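Local coordinates for protein proline dipeptidase (PDB 3PN9) that probably serves as the N-terminal domain of a proline dipeptidase, a hydrolase that splits Xaa-Pro dipeptides, at residues 98-103 and 117-122; 25-30 and 43-48; 52-57 and 72-77; 36-41 and 64-69. All blocks are in the same frame, centred on the assembly; numbering follows the deposited sequence.

Contact 1 of 4, residues 98-103 and 117-122; sequences KRVAVE and TVFETA
Val-100 of strand 99-102 packs against Phe-119 and Ala-122 in the connection that leads from helix 109-118 to strand 123-126, so the contact closes one end of a beta-alpha-beta unit in the creatinase/prolidase N-terminal fold. The apolar part rests on one methyl group. With chi1 at 170°, CG1 of Val-100 is anti to the backbone N and CG2 lies beside that N, which turns CG2 to the Phe-119 ring. CG2 of Val-100 sits over one ring face, 4.1 Å from the centroid of Phe-119 and 20° off the ring normal, a CH-pi contact displaced toward the rim. Val-118 CG1 covers the opposite face over its centre, so two methyl groups clasp the ring. Val-100 CG2 also presses on Ala-122 CB at 3.4 Å, tighter than usual carbon packing.

The polar part is made by backbone atoms. Ala-122 CA approaches Lys-98 O at 3.4 Å in a CA-H...O contact. Phe-119 is the first residue to leave the helical conformation, and a type I beta turn from Phe-119 to Ala-122 swings the chain back toward the sheet; its closing bond, Ala-122 N to Phe-119 O, is weak at 3.5 Å.

The Arg-99 side chain leaves the contact; its guanidinium donates to Glu-17 O and forms salt bridges with Asp-125 and Glu-123. Val-100 also meets Val-21 and Val-23 of strand 21-24. At the outer margin one water bridges the two chain segments, donating to Lys-98 O at 2.6 Å and to Thr-121 O at 3.2 Å.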
loop_
_atom_site.group_PDB
_atom_site.type_symbol
_atom_site.label_atom_id
_atom_site.label_comp_id
_atom_site.label_asym_id
_atom_site.label_seq_id
_atom_site.Cartn_x
_atom_site.Cartn_y
_atom_site.Cartn_z
ATOM N N LYS A 98 -4.073 -13.868 -12.433
ATOM C CA LYS A 98 -2.707 -14.381 -12.583
ATOM C C LYS A 98 -2.099 -14.864 -11.313
ATOM O O LYS A 98 -1.180 -15.716 -11.329
ATOM C CB LYS A 98 -1.829 -13.242 -13.053
ATOM C CG LYS A 98 -2.295 -12.807 -14.435
ATOM C CD LYS A 98 -1.269 -11.760 -14.973
ATOM C CE LYS A 98 -1.924 -10.436 -15.007
ATOM N NZ LYS A 98 -1.540 -9.913 -16.376
ATOM N N ARG A 99 -2.561 -14.302 -10.173
ATOM C CA ARG A 99 -1.906 -14.659 -8.889
ATOM C C ARG A 99 -2.970 -14.809 -7.859
ATOM O O ARG A 99 -3.794 -13.867 -7.639
ATOM C CB ARG A 99 -0.864 -13.559 -8.504
ATOM C CG ARG A 99 0.369 -13.517 -9.518
ATOM C CD ARG A 99 1.520 -12.483 -9.221
ATOM N NE ARG A 99 1.607 -12.217 -7.783
ATOM C CZ ARG A 99 2.064 -13.078 -6.868
ATOM N NH1 ARG A 99 2.563 -14.266 -7.242
ATOM N NH2 ARG A 99 2.069 -12.745 -5.570
ATOM N N VAL A 100 -2.945 -15.933 -7.193
ATOM C CA VAL A 100 -4.015 -16.265 -6.253
ATOM C C VAL A 100 -3.301 -16.686 -4.955
ATOM O O VAL A 100 -2.306 -17.380 -5.024
ATOM C CB VAL A 100 -4.797 -17.506 -6.867
ATOM C CG1 VAL A 100 -5.812 -18.152 -5.869
ATOM C CG2 VAL A 100 -5.570 -16.989 -8.195
ATOM N N ALA A 101 -3.859 -16.383 -3.783
ATOM C CA ALA A 101 -3.315 -16.898 -2.545
ATOM C C ALA A 101 -4.317 -17.856 -1.955
ATOM O O ALA A 101 -5.490 -17.544 -1.909
ATOM C CB ALA A 101 -3.066 -15.662 -1.472
ATOM N N VAL A 102 -3.807 -18.945 -1.390
ATOM C CA VAL A 102 -4.642 -19.913 -0.701
ATOM C C VAL A 102 -3.973 -20.399 0.572
ATOM O O VAL A 102 -2.774 -20.186 0.783
ATOM C CB VAL A 102 -4.827 -21.196 -1.626
ATOM C CG1 VAL A 102 -5.661 -20.830 -2.918
ATOM C CG2 VAL A 102 -3.432 -21.849 -1.937
ATOM N N GLU A 103 -4.744 -21.005 1.474
ATOM C CA GLU A 103 -4.137 -21.393 2.743
ATOM C C GLU A 103 -3.458 -22.731 2.643
ATOM O O GLU A 103 -4.152 -23.777 2.714
ATOM C CB GLU A 103 -5.167 -21.507 3.870
ATOM C CG GLU A 103 -5.966 -20.124 4.034
ATOM C CD GLU A 103 -7.134 -20.260 5.006
ATOM O OE1 GLU A 103 -8.284 -20.626 4.631
ATOM O OE2 GLU A 103 -6.924 -20.065 6.236
ATOM N N THR A 117 -9.308 -25.414 -11.754
ATOM C CA THR A 117 -10.199 -25.285 -12.924
ATOM C C THR A 117 -10.863 -23.917 -12.899
ATOM O O THR A 117 -11.309 -23.423 -13.924
ATOM C CB THR A 117 -11.333 -26.309 -12.990
ATOM O OG1 THR A 117 -12.244 -26.044 -11.943
ATOM C CG2 THR A 117 -10.806 -27.701 -12.750
ATOM N N VAL A 118 -10.963 -23.311 -11.713
ATOM C CA VAL A 118 -11.588 -21.995 -11.670
ATOM C C VAL A 118 -10.520 -21.008 -12.150
ATOM O O VAL A 118 -10.864 -20.105 -12.899
ATOM C CB VAL A 118 -12.000 -21.603 -10.236
ATOM C CG1 VAL A 118 -12.378 -20.079 -10.103
ATOM C CG2 VAL A 118 -13.015 -22.569 -9.598
ATOM N N PHE A 119 -9.262 -21.120 -11.650
ATOM C CA PHE A 119 -8.180 -20.213 -12.018
ATOM C C PHE A 119 -7.135 -20.969 -12.834
ATOM O O PHE A 119 -6.105 -21.426 -12.315
ATOM C CB PHE A 119 -7.489 -19.618 -10.699
ATOM C CG PHE A 119 -8.483 -19.028 -9.733
ATOM C CD1 PHE A 119 -9.184 -17.883 -10.084
ATOM C CD2 PHE A 119 -8.711 -19.620 -8.481
ATOM C CE1 PHE A 119 -10.050 -17.277 -9.205
ATOM C CE2 PHE A 119 -9.596 -19.050 -7.637
ATOM C CZ PHE A 119 -10.294 -17.877 -7.969
ATOM N N GLU A 120 -7.369 -21.120 -14.121
ATOM C CA GLU A 120 -6.609 -22.052 -14.970
ATOM C C GLU A 120 -5.216 -21.651 -15.245
ATOM O O GLU A 120 -4.410 -22.515 -15.523
ATOM C CB GLU A 120 -7.310 -22.204 -16.351
ATOM C CG GLU A 120 -8.676 -22.831 -16.110
ATOM C CD GLU A 120 -9.470 -23.054 -17.441
ATOM O OE1 GLU A 120 -10.501 -22.413 -17.662
ATOM O OE2 GLU A 120 -9.025 -23.843 -18.265
ATOM N N THR A 121 -4.880 -20.363 -15.216
ATOM C CA THR A 121 -3.449 -20.062 -15.418
ATOM C C THR A 121 -2.831 -19.276 -14.235
ATOM O O THR A 121 -1.866 -18.578 -14.466
ATOM C CB THR A 121 -3.244 -19.209 -16.723
ATOM O OG1 THR A 121 -4.244 -18.166 -16.740
ATOM C CG2 THR A 121 -3.538 -20.139 -18.012
ATOM N N ALA A 122 -3.368 -19.382 -13.019
ATOM C CA ALA A 122 -2.797 -18.608 -11.866
ATOM C C ALA A 122 -1.564 -19.294 -11.258
ATOM O O ALA A 122 -1.483 -20.516 -11.263
ATOM C CB ALA A 122 -3.850 -18.440 -10.786
HETATM O O HOH W 1 0.047 -16.242 -13.506
#

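Contact 2 of 4, residues 25-30 and 43-48; sequences SDPVTI and RQMFLF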
loop_
_atom_site.group_PDB
_atom_site.type_symbol
_atom_site.label_atom_id
_atom_site.label_comp_id
_atom_site.label_asym_id
_atom_site.label_seq_id
_atom_site.Cartn_x
_atom_site.Cartn_y
_atom_site.Cartn_z
ATOM N N SER A 25 -10.374 -21.014 2.679
ATOM C CA SER A 25 -11.046 -22.312 2.585
ATOM C C SER A 25 -11.283 -22.844 3.986
ATOM O O SER A 25 -12.064 -23.776 4.220
ATOM C CB SER A 25 -10.165 -23.265 1.782
ATOM O OG SER A 25 -8.846 -23.446 2.395
ATOM N N ASP A 26 -10.583 -22.299 4.983
ATOM C CA ASP A 26 -10.665 -22.929 6.378
ATOM C C ASP A 26 -11.879 -22.284 7.093
ATOM O O ASP A 26 -11.948 -21.040 7.178
ATOM C CB ASP A 26 -9.298 -22.572 7.141
ATOM C CG ASP A 26 -9.241 -23.248 8.543
ATOM O OD1 ASP A 26 -10.322 -23.606 9.103
ATOM O OD2 ASP A 26 -8.111 -23.485 9.005
ATOM N N PRO A 27 -12.918 -23.059 7.516
ATOM C CA PRO A 27 -14.089 -22.476 8.134
ATOM C C PRO A 27 -13.712 -21.604 9.373
ATOM O O PRO A 27 -14.358 -20.597 9.672
ATOM C CB PRO A 27 -14.833 -23.723 8.681
ATOM C CG PRO A 27 -14.519 -24.785 7.485
ATOM C CD PRO A 27 -13.018 -24.540 7.399
ATOM N N VAL A 28 -12.663 -22.022 10.049
ATOM C CA VAL A 28 -12.134 -21.217 11.197
ATOM C C VAL A 28 -11.634 -19.871 10.726
ATOM O O VAL A 28 -11.960 -18.840 11.326
ATOM C CB VAL A 28 -11.088 -22.009 12.014
ATOM C CG1 VAL A 28 -10.381 -21.064 13.079
ATOM C CG2 VAL A 28 -11.751 -23.208 12.771
ATOM N N THR A 29 -10.914 -19.802 9.611
ATOM C CA THR A 29 -10.458 -18.518 9.136
ATOM C C THR A 29 -11.615 -17.698 8.608
ATOM O O THR A 29 -11.688 -16.443 8.782
ATOM C CB THR A 29 -9.396 -18.678 7.998
ATOM O OG1 THR A 29 -8.407 -19.609 8.409
ATOM C CG2 THR A 29 -8.791 -17.321 7.627
ATOM N N ILE A 30 -12.545 -18.360 7.890
ATOM C CA ILE A 30 -13.657 -17.609 7.410
ATOM C C ILE A 30 -14.436 -16.956 8.578
ATOM O O ILE A 30 -14.874 -15.797 8.496
ATOM C CB ILE A 30 -14.653 -18.622 6.629
ATOM C CG1 ILE A 30 -13.915 -19.018 5.301
ATOM C CG2 ILE A 30 -15.971 -17.825 6.344
ATOM C CD1 ILE A 30 -14.692 -20.122 4.395
ATOM N N ARG A 43 -19.127 -30.527 1.535
ATOM C CA ARG A 43 -19.520 -29.575 0.520
ATOM C C ARG A 43 -18.517 -28.405 0.461
ATOM O O ARG A 43 -17.751 -28.221 1.418
ATOM C CB ARG A 43 -20.891 -29.020 0.912
ATOM C CG ARG A 43 -21.931 -30.219 0.869
ATOM C CD ARG A 43 -23.304 -29.614 0.852
ATOM N NE ARG A 43 -24.380 -30.588 0.593
ATOM C CZ ARG A 43 -25.123 -31.157 1.530
ATOM N NH1 ARG A 43 -24.954 -30.897 2.840
ATOM N NH2 ARG A 43 -26.086 -32.010 1.149
ATOM N N GLN A 44 -18.527 -27.642 -0.618
ATOM C CA GLN A 44 -17.584 -26.544 -0.825
ATOM C C GLN A 44 -18.070 -25.267 -0.131
ATOM O O GLN A 44 -19.280 -24.886 -0.180
ATOM C CB GLN A 44 -17.335 -26.286 -2.307
ATOM C CG GLN A 44 -16.883 -27.646 -3.068
ATOM C CD GLN A 44 -15.650 -28.187 -2.452
ATOM O OE1 GLN A 44 -14.767 -27.396 -1.941
ATOM N NE2 GLN A 44 -15.495 -29.497 -2.510
HETATM N N MSE A 45 -17.126 -24.607 0.541
HETATM C CA MSE A 45 -17.390 -23.250 1.018
HETATM C C MSE A 45 -16.056 -22.495 0.833
HETATM O O MSE A 45 -15.015 -23.071 1.162
HETATM C CB MSE A 45 -17.766 -23.287 2.517
HETATM C CG MSE A 45 -17.870 -21.779 3.031
HETATM SE SE MSE A 45 -18.549 -21.700 4.845
HETATM C CE MSE A 45 -17.142 -22.761 5.824
ATOM N N PHE A 46 -16.083 -21.292 0.265
ATOM C CA PHE A 46 -14.887 -20.469 0.183
ATOM C C PHE A 46 -15.294 -19.034 0.400
ATOM O O PHE A 46 -16.393 -18.593 -0.049
ATOM C CB PHE A 46 -14.209 -20.515 -1.221
ATOM C CG PHE A 46 -13.712 -21.882 -1.604
ATOM C CD1 PHE A 46 -12.514 -22.353 -1.106
ATOM C CD2 PHE A 46 -14.511 -22.711 -2.480
ATOM C CE1 PHE A 46 -11.998 -23.644 -1.455
ATOM C CE2 PHE A 46 -14.034 -24.006 -2.802
ATOM C CZ PHE A 46 -12.781 -24.447 -2.347
ATOM N N LEU A 47 -14.395 -18.265 1.028
ATOM C CA LEU A 47 -14.551 -16.763 0.938
ATOM C C LEU A 47 -13.519 -16.277 -0.102
ATOM O O LEU A 47 -12.303 -16.605 -0.035
ATOM C CB LEU A 47 -14.256 -16.133 2.331
ATOM C CG LEU A 47 -14.154 -14.579 2.315
ATOM C CD1 LEU A 47 -15.593 -14.138 2.096
ATOM C CD2 LEU A 47 -13.611 -14.082 3.701
ATOM N N PHE A 48 -13.972 -15.561 -1.129
ATOM C CA PHE A 48 -13.037 -15.046 -2.092
ATOM C C PHE A 48 -12.861 -13.540 -1.809
ATOM O O PHE A 48 -13.855 -12.790 -1.903
ATOM C CB PHE A 48 -13.609 -15.164 -3.509
ATOM C CG PHE A 48 -13.729 -16.630 -3.921
ATOM C CD1 PHE A 48 -12.620 -17.280 -4.436
ATOM C CD2 PHE A 48 -14.937 -17.354 -3.671
ATOM C CE1 PHE A 48 -12.722 -18.662 -4.788
ATOM C CE2 PHE A 48 -15.033 -18.716 -4.056
ATOM C CZ PHE A 48 -13.903 -19.362 -4.600
HETATM O O HOH W 2 -14.386 -24.626 3.478
#
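Met-45, a selenomethionine, holds CG anti to its backbone N (chi1 173°) and stays extended before bending at chi3 (60°), which lays its CE methyl on Pro-27; Ile-30, with chi2 at 176°, extends CD1 to the same side chain nearer its base. The pair packs the first turn of helix 27-34 on the entry to strand 46-50, a helix-on-sheet contact of this alpha/beta domain. Met-45 CE lies 3.7 Å from Pro-27 CG, the two side chains crossing at a slant. Ile-30 and Met-45 reach toward each other, CD1 of Ile-30 meeting CG of Met-45 at 3.8 Å, and Ile-30 slides past Leu-47 in the reverse direction, CG1 to Leu-47 CB at 4.2 Å.

Asp-26 is the N-cap: its OD1 accepts from Val-28 N at 3.0 Å, met from above the carboxylate plane. Glu-103 receives the backbone N of both Ser-25 and Asp-26, and Asn-106 takes the Ser-25 hydroxyl, so the turn into the helix is held from the strand 99-102 side. Ser-25 CB reaches the Phe-46 ring, 3.7 Å from CE1. Between the backbones a water sits 2.6 Å from Ser-25 O and 2.9 Å from Met-45 O.

Contact 3 of 4, residues 52-57 and 72-77; sequences DQEPLL and SFPVVG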
loop_
_atom_site.group_PDB
_atom_site.type_symbol
_atom_site.label_atom_id
_atom_site.label_comp_id
_atom_site.label_asym_id
_atom_site.label_seq_id
_atom_site.Cartn_x
_atom_site.Cartn_y
_atom_site.Cartn_z
ATOM N N ASP A 52 -10.125 -5.804 -5.994
ATOM C CA ASP A 52 -10.694 -4.496 -6.317
ATOM C C ASP A 52 -12.180 -4.442 -6.295
ATOM O O ASP A 52 -12.757 -3.475 -6.849
ATOM C CB ASP A 52 -10.223 -4.025 -7.756
ATOM C CG ASP A 52 -8.698 -3.932 -7.878
ATOM O OD1 ASP A 52 -7.982 -3.507 -6.895
ATOM O OD2 ASP A 52 -8.171 -4.279 -8.963
ATOM N N GLN A 53 -12.839 -5.379 -5.623
ATOM C CA GLN A 53 -14.259 -5.214 -5.465
ATOM C C GLN A 53 -14.645 -5.943 -4.224
ATOM O O GLN A 53 -13.784 -6.614 -3.632
ATOM C CB GLN A 53 -15.025 -5.788 -6.709
ATOM C CG GLN A 53 -14.764 -7.273 -7.012
ATOM C CD GLN A 53 -15.472 -7.625 -8.351
ATOM O OE1 GLN A 53 -14.989 -7.237 -9.397
ATOM N NE2 GLN A 53 -16.620 -8.227 -8.273
ATOM N N GLU A 54 -15.905 -5.920 -3.852
ATOM C CA GLU A 54 -16.323 -6.552 -2.573
ATOM C C GLU A 54 -16.083 -8.071 -2.614
ATOM O O GLU A 54 -16.052 -8.664 -3.726
ATOM C CB GLU A 54 -17.832 -6.393 -2.361
ATOM C CG GLU A 54 -18.179 -5.072 -1.645
ATOM C CD GLU A 54 -19.701 -5.083 -1.148
ATOM O OE1 GLU A 54 -20.020 -5.136 0.097
ATOM O OE2 GLU A 54 -20.503 -5.098 -2.076
ATOM N N PRO A 55 -15.987 -8.722 -1.435
ATOM C CA PRO A 55 -15.671 -10.167 -1.495
ATOM C C PRO A 55 -16.946 -10.989 -1.939
ATOM O O PRO A 55 -18.060 -10.445 -2.024
ATOM C CB PRO A 55 -15.468 -10.531 -0.043
ATOM C CG PRO A 55 -15.137 -9.235 0.679
ATOM C CD PRO A 55 -15.859 -8.130 -0.084
ATOM N N LEU A 56 -16.769 -12.289 -2.157
ATOM C CA LEU A 56 -17.904 -13.180 -2.466
ATOM C C LEU A 56 -17.807 -14.308 -1.472
ATOM O O LEU A 56 -16.782 -15.030 -1.412
ATOM C CB LEU A 56 -17.757 -13.678 -3.958
ATOM C CG LEU A 56 -18.646 -14.981 -4.187
ATOM C CD1 LEU A 56 -20.090 -14.372 -4.209
ATOM C CD2 LEU A 56 -18.245 -15.502 -5.533
ATOM N N LEU A 57 -18.869 -14.582 -0.749
ATOM C CA LEU A 57 -18.820 -15.745 0.100
ATOM C C LEU A 57 -19.608 -16.858 -0.660
ATOM O O LEU A 57 -20.800 -16.678 -0.983
ATOM C CB LEU A 57 -19.494 -15.420 1.433
ATOM C CG LEU A 57 -19.662 -16.585 2.461
ATOM C CD1 LEU A 57 -18.387 -17.522 2.729
ATOM C CD2 LEU A 57 -20.265 -16.035 3.798
ATOM N N SER A 72 -22.388 -8.405 4.737
ATOM C CA SER A 72 -23.120 -7.436 3.882
ATOM C C SER A 72 -22.684 -7.556 2.423
ATOM O O SER A 72 -23.310 -6.964 1.552
ATOM C CB SER A 72 -22.762 -5.978 4.388
ATOM O OG SER A 72 -21.351 -5.890 4.191
ATOM N N PHE A 73 -21.623 -8.333 2.100
ATOM C CA PHE A 73 -21.212 -8.432 0.696
ATOM C C PHE A 73 -21.921 -9.703 0.043
ATOM O O PHE A 73 -22.590 -10.450 0.766
ATOM C CB PHE A 73 -19.685 -8.557 0.593
ATOM C CG PHE A 73 -19.109 -9.558 1.548
ATOM C CD1 PHE A 73 -19.143 -10.970 1.257
ATOM C CD2 PHE A 73 -18.458 -9.087 2.757
ATOM C CE1 PHE A 73 -18.564 -11.869 2.197
ATOM C CE2 PHE A 73 -17.880 -10.005 3.686
ATOM C CZ PHE A 73 -17.938 -11.400 3.388
ATOM N N PRO A 74 -21.804 -9.903 -1.252
ATOM C CA PRO A 74 -22.611 -10.987 -1.944
ATOM C C PRO A 74 -22.302 -12.431 -1.446
ATOM O O PRO A 74 -21.139 -12.788 -1.088
ATOM C CB PRO A 74 -22.211 -10.878 -3.451
ATOM C CG PRO A 74 -21.819 -9.347 -3.597
ATOM C CD PRO A 74 -21.073 -9.039 -2.208
ATOM N N VAL A 75 -23.343 -13.241 -1.394
ATOM C CA VAL A 75 -23.285 -14.631 -0.984
ATOM C C VAL A 75 -23.902 -15.380 -2.211
ATOM O O VAL A 75 -24.936 -14.931 -2.727
ATOM C CB VAL A 75 -24.114 -14.891 0.299
ATOM C CG1 VAL A 75 -24.248 -16.408 0.599
ATOM C CG2 VAL A 75 -23.452 -14.191 1.546
ATOM N N VAL A 76 -23.280 -16.463 -2.662
ATOM C CA VAL A 76 -23.820 -17.330 -3.724
ATOM C C VAL A 76 -23.820 -18.760 -3.162
ATOM O O VAL A 76 -22.822 -19.182 -2.481
ATOM C CB VAL A 76 -22.954 -17.242 -4.980
ATOM C CG1 VAL A 76 -23.275 -18.489 -6.046
ATOM C CG2 VAL A 76 -23.109 -15.813 -5.614
ATOM N N GLY A 77 -24.915 -19.509 -3.404
ATOM C CA GLY A 77 -25.020 -20.851 -2.884
ATOM C C GLY A 77 -25.050 -21.879 -4.039
ATOM O O GLY A 77 -25.152 -21.507 -5.226
#
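Phe-73 and Pro-55 cross at about a right angle, the proline ring laid over one face of the phenyl: Pro-55 CB stands 4.0 Å from the Phe-73 centroid, 11° off the normal, a CH-pi contact over the ring centre. The ring is turned there by chi1 of 46°, which sets CG of Phe-73 between its backbone N and carbonyl carbon. Leu-57 CB then meets the ring edge in its plane, 3.7 Å from Phe-73 CE1. Glu-54 slants past Phe-73 with its carboxylate plane nearly perpendicular to the ring (87°), OE1 resting 3.5 Å from Phe-73 CB; Ser-72 of the third subunit also packs on Glu-54. Beyond Pro-74, Leu-56 CD1 reaches Val-76 CG2 at 3.6 Å.

The backbones pair as parallel strands, Leu-57 bridging with Val-75. Leu-57 N donates almost straight to Pro-74 O at 2.9 Å, in the carbonyl plane, and Val-76 N gives back to Leu-57 O at 3.0 Å.

This is the start of the strand pairing in the beta-alpha-beta unit of strand 56-60, helix 64-70 and strand 75-78. Ala-67 of that helix covers Leu-57 and Val-75, and Ala-91 of helix 84-91 covers Leu-56 and Val-76.

Contact 4 of 4, residues 36-41 and 64-69; sequences FYSDPH and VERASS
Tyr-37 O is gripped by two nitrogens of Arg-66, NH2 at 2.9 Å and NH1 at 3.1 Å, in an end-on fork from a helix to a loop carbonyl. Both donors come from the same face of the carbonyl plane, tilted 21° and 26° from it, while the oxygen lies in the guanidinium plane. The bond from NH2 is the straighter of the two. A bend at chi3 of Arg-66, after an extended start, brings the guanidinium round to the loop, and a salt bridge from NH2 to Glu-63 probably steadies its rotation and balances its charge. The paired bonds to one oxygen probably fix the turn of the guanidinium as well.

The guanidinium also lies against Phe-36. Phe-36 CE1 sits 3.4 Å above its plane, over the centre, with CE1 to Arg-66 CZ 3.5 Å; the ring and guanidinium planes are 26° apart. Ala-67 takes one face of the ring: its CB is 3.9 Å from the Phe-36 centroid, a CH-pi contact offset toward the rim. Arg-66 CG lies in the ring plane at its edge. Ser-38 CB adds a looser touch on Arg-66 NH2.

The contact thus ties the loop after helix 27-34 to helix 64-70: Leu-57 of strand 56-60 touches both Phe-36 and Ala-67, Met-45 packs on Phe-36 and Ser-38, and Val-75 of strand 75-78 meets Ala-67.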
loop_
_atom_site.group_PDB
_atom_site.type_symbol
_atom_site.label_atom_id
_atom_site.label_comp_id
_atom_site.label_asym_id
_atom_site.label_seq_id
_atom_site.Cartn_x
_atom_site.Cartn_y
_atom_site.Cartn_z
ATOM N N PHE A 36 -18.997 -15.419 10.224
ATOM C CA PHE A 36 -19.884 -16.499 9.752
ATOM C C PHE A 36 -19.174 -17.828 9.965
ATOM O O PHE A 36 -18.092 -18.072 9.378
ATOM C CB PHE A 36 -20.253 -16.340 8.261
ATOM C CG PHE A 36 -21.114 -17.504 7.758
ATOM C CD1 PHE A 36 -22.451 -17.591 8.176
ATOM C CD2 PHE A 36 -20.554 -18.531 6.989
ATOM C CE1 PHE A 36 -23.309 -18.691 7.745
ATOM C CE2 PHE A 36 -21.331 -19.615 6.536
ATOM C CZ PHE A 36 -22.716 -19.703 6.933
ATOM N N TYR A 37 -19.725 -18.684 10.841
ATOM C CA TYR A 37 -19.179 -20.003 11.075
ATOM C C TYR A 37 -20.109 -21.112 10.455
ATOM O O TYR A 37 -21.295 -21.146 10.792
ATOM C CB TYR A 37 -19.024 -20.328 12.593
ATOM C CG TYR A 37 -18.360 -21.669 12.699
ATOM C CD1 TYR A 37 -17.043 -21.850 12.336
ATOM C CD2 TYR A 37 -19.131 -22.805 13.029
ATOM C CE1 TYR A 37 -16.462 -23.172 12.358
ATOM C CE2 TYR A 37 -18.605 -24.094 13.040
ATOM C CZ TYR A 37 -17.283 -24.265 12.707
ATOM O OH TYR A 37 -16.802 -25.537 12.685
ATOM N N SER A 38 -19.551 -22.061 9.697
ATOM C CA SER A 38 -20.315 -23.242 9.258
ATOM C C SER A 38 -19.368 -24.398 9.047
ATOM O O SER A 38 -18.268 -24.191 8.499
ATOM C CB SER A 38 -21.025 -22.890 7.907
ATOM O OG SER A 38 -21.734 -24.014 7.503
ATOM N N ASP A 39 -19.739 -25.613 9.442
ATOM C CA ASP A 39 -18.907 -26.722 9.077
ATOM C C ASP A 39 -19.558 -27.328 7.814
ATOM O O ASP A 39 -20.571 -27.905 7.934
ATOM C CB ASP A 39 -18.907 -27.759 10.192
ATOM C CG ASP A 39 -18.042 -28.948 9.840
ATOM O OD1 ASP A 39 -17.581 -29.035 8.653
ATOM O OD2 ASP A 39 -17.907 -29.805 10.736
ATOM N N PRO A 40 -18.986 -27.172 6.627
ATOM C CA PRO A 40 -19.728 -27.664 5.410
ATOM C C PRO A 40 -19.529 -29.197 5.191
ATOM O O PRO A 40 -20.097 -29.757 4.218
ATOM C CB PRO A 40 -19.065 -26.907 4.275
ATOM C CG PRO A 40 -17.546 -26.685 4.805
ATOM C CD PRO A 40 -17.617 -26.754 6.352
ATOM N N HIS A 41 -18.770 -29.847 6.067
ATOM C CA HIS A 41 -18.310 -31.249 5.898
ATOM C C HIS A 41 -17.742 -31.545 4.533
ATOM O O HIS A 41 -16.757 -30.994 4.143
ATOM C CB HIS A 41 -19.532 -32.177 6.144
ATOM C CG HIS A 41 -20.047 -32.067 7.554
ATOM N ND1 HIS A 41 -19.319 -32.516 8.642
ATOM C CD2 HIS A 41 -21.180 -31.521 8.052
ATOM C CE1 HIS A 41 -20.013 -32.296 9.748
ATOM N NE2 HIS A 41 -21.124 -31.662 9.421
ATOM N N VAL A 64 -27.157 -20.357 2.616
ATOM C CA VAL A 64 -27.219 -19.053 1.932
ATOM C C VAL A 64 -27.996 -18.040 2.812
ATOM O O VAL A 64 -27.576 -16.896 3.021
ATOM C CB VAL A 64 -27.914 -19.145 0.543
ATOM C CG1 VAL A 64 -28.314 -17.709 0.027
ATOM C CG2 VAL A 64 -26.977 -19.736 -0.508
ATOM N N GLU A 65 -29.117 -18.477 3.398
ATOM C CA GLU A 65 -29.941 -17.495 4.164
ATOM C C GLU A 65 -29.177 -16.929 5.407
ATOM O O GLU A 65 -29.192 -15.715 5.676
ATOM C CB GLU A 65 -31.224 -18.183 4.638
ATOM C CG GLU A 65 -32.239 -17.201 5.070
ATOM C CD GLU A 65 -33.584 -17.850 5.443
ATOM O OE1 GLU A 65 -33.636 -18.691 6.379
ATOM O OE2 GLU A 65 -34.599 -17.473 4.793
ATOM N N ARG A 66 -28.563 -17.829 6.183
ATOM C CA ARG A 66 -27.821 -17.429 7.398
ATOM C C ARG A 66 -26.560 -16.634 6.983
ATOM O O ARG A 66 -26.236 -15.561 7.598
ATOM C CB ARG A 66 -27.515 -18.600 8.300
ATOM C CG ARG A 66 -26.796 -18.169 9.614
ATOM C CD ARG A 66 -26.809 -19.393 10.598
ATOM N NE ARG A 66 -25.974 -20.495 10.101
ATOM C CZ ARG A 66 -24.646 -20.596 10.309
ATOM N NH1 ARG A 66 -24.006 -19.665 11.044
ATOM N NH2 ARG A 66 -23.954 -21.639 9.848
ATOM N N ALA A 67 -25.873 -17.096 5.924
ATOM C CA ALA A 67 -24.708 -16.376 5.505
ATOM C C ALA A 67 -25.115 -14.946 5.066
ATOM O O ALA A 67 -24.439 -13.982 5.420
ATOM C CB ALA A 67 -23.973 -17.111 4.422
ATOM N N SER A 68 -26.178 -14.816 4.264
ATOM C CA SER A 68 -26.578 -13.495 3.734
ATOM C C SER A 68 -27.001 -12.530 4.847
ATOM O O SER A 68 -26.823 -11.340 4.676
ATOM C CB SER A 68 -27.785 -13.629 2.755
ATOM O OG SER A 68 -27.393 -14.495 1.732
ATOM N N SER A 69 -27.499 -13.027 5.989
ATOM C CA SER A 69 -27.827 -12.112 7.069
ATOM C C SER A 69 -26.632 -11.858 7.942
ATOM O O SER A 69 -26.634 -10.893 8.669
ATOM C CB SER A 69 -29.058 -12.546 7.859
ATOM O OG SER A 69 -28.719 -13.737 8.471
#

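How the contacts relate
Contacts 1, 2 and 3 all reach the mixed sheet that runs through the domain: contact 3 on the 75-78 and 56-60 side, contact 2 on neighbouring strand 46-50, contact 1 on strand 99-102 beyond strand 21-24. Contacts 2 and 4 are closest, centres about 10 Å apart, and their segments alternate along the chain, as do those of contacts 3 and 4; this interlocks helix 27-34, the following loop and helix 64-70. Contact 1 comes last in the sequence and lies about 24 Å from contact 4, centre to centre, across the chain's middle. It still touches contact 2, through Glu-103 with Thr-29 and Phe-119 on Phe-48, linking strand 99-102 to the start of helix 27-34.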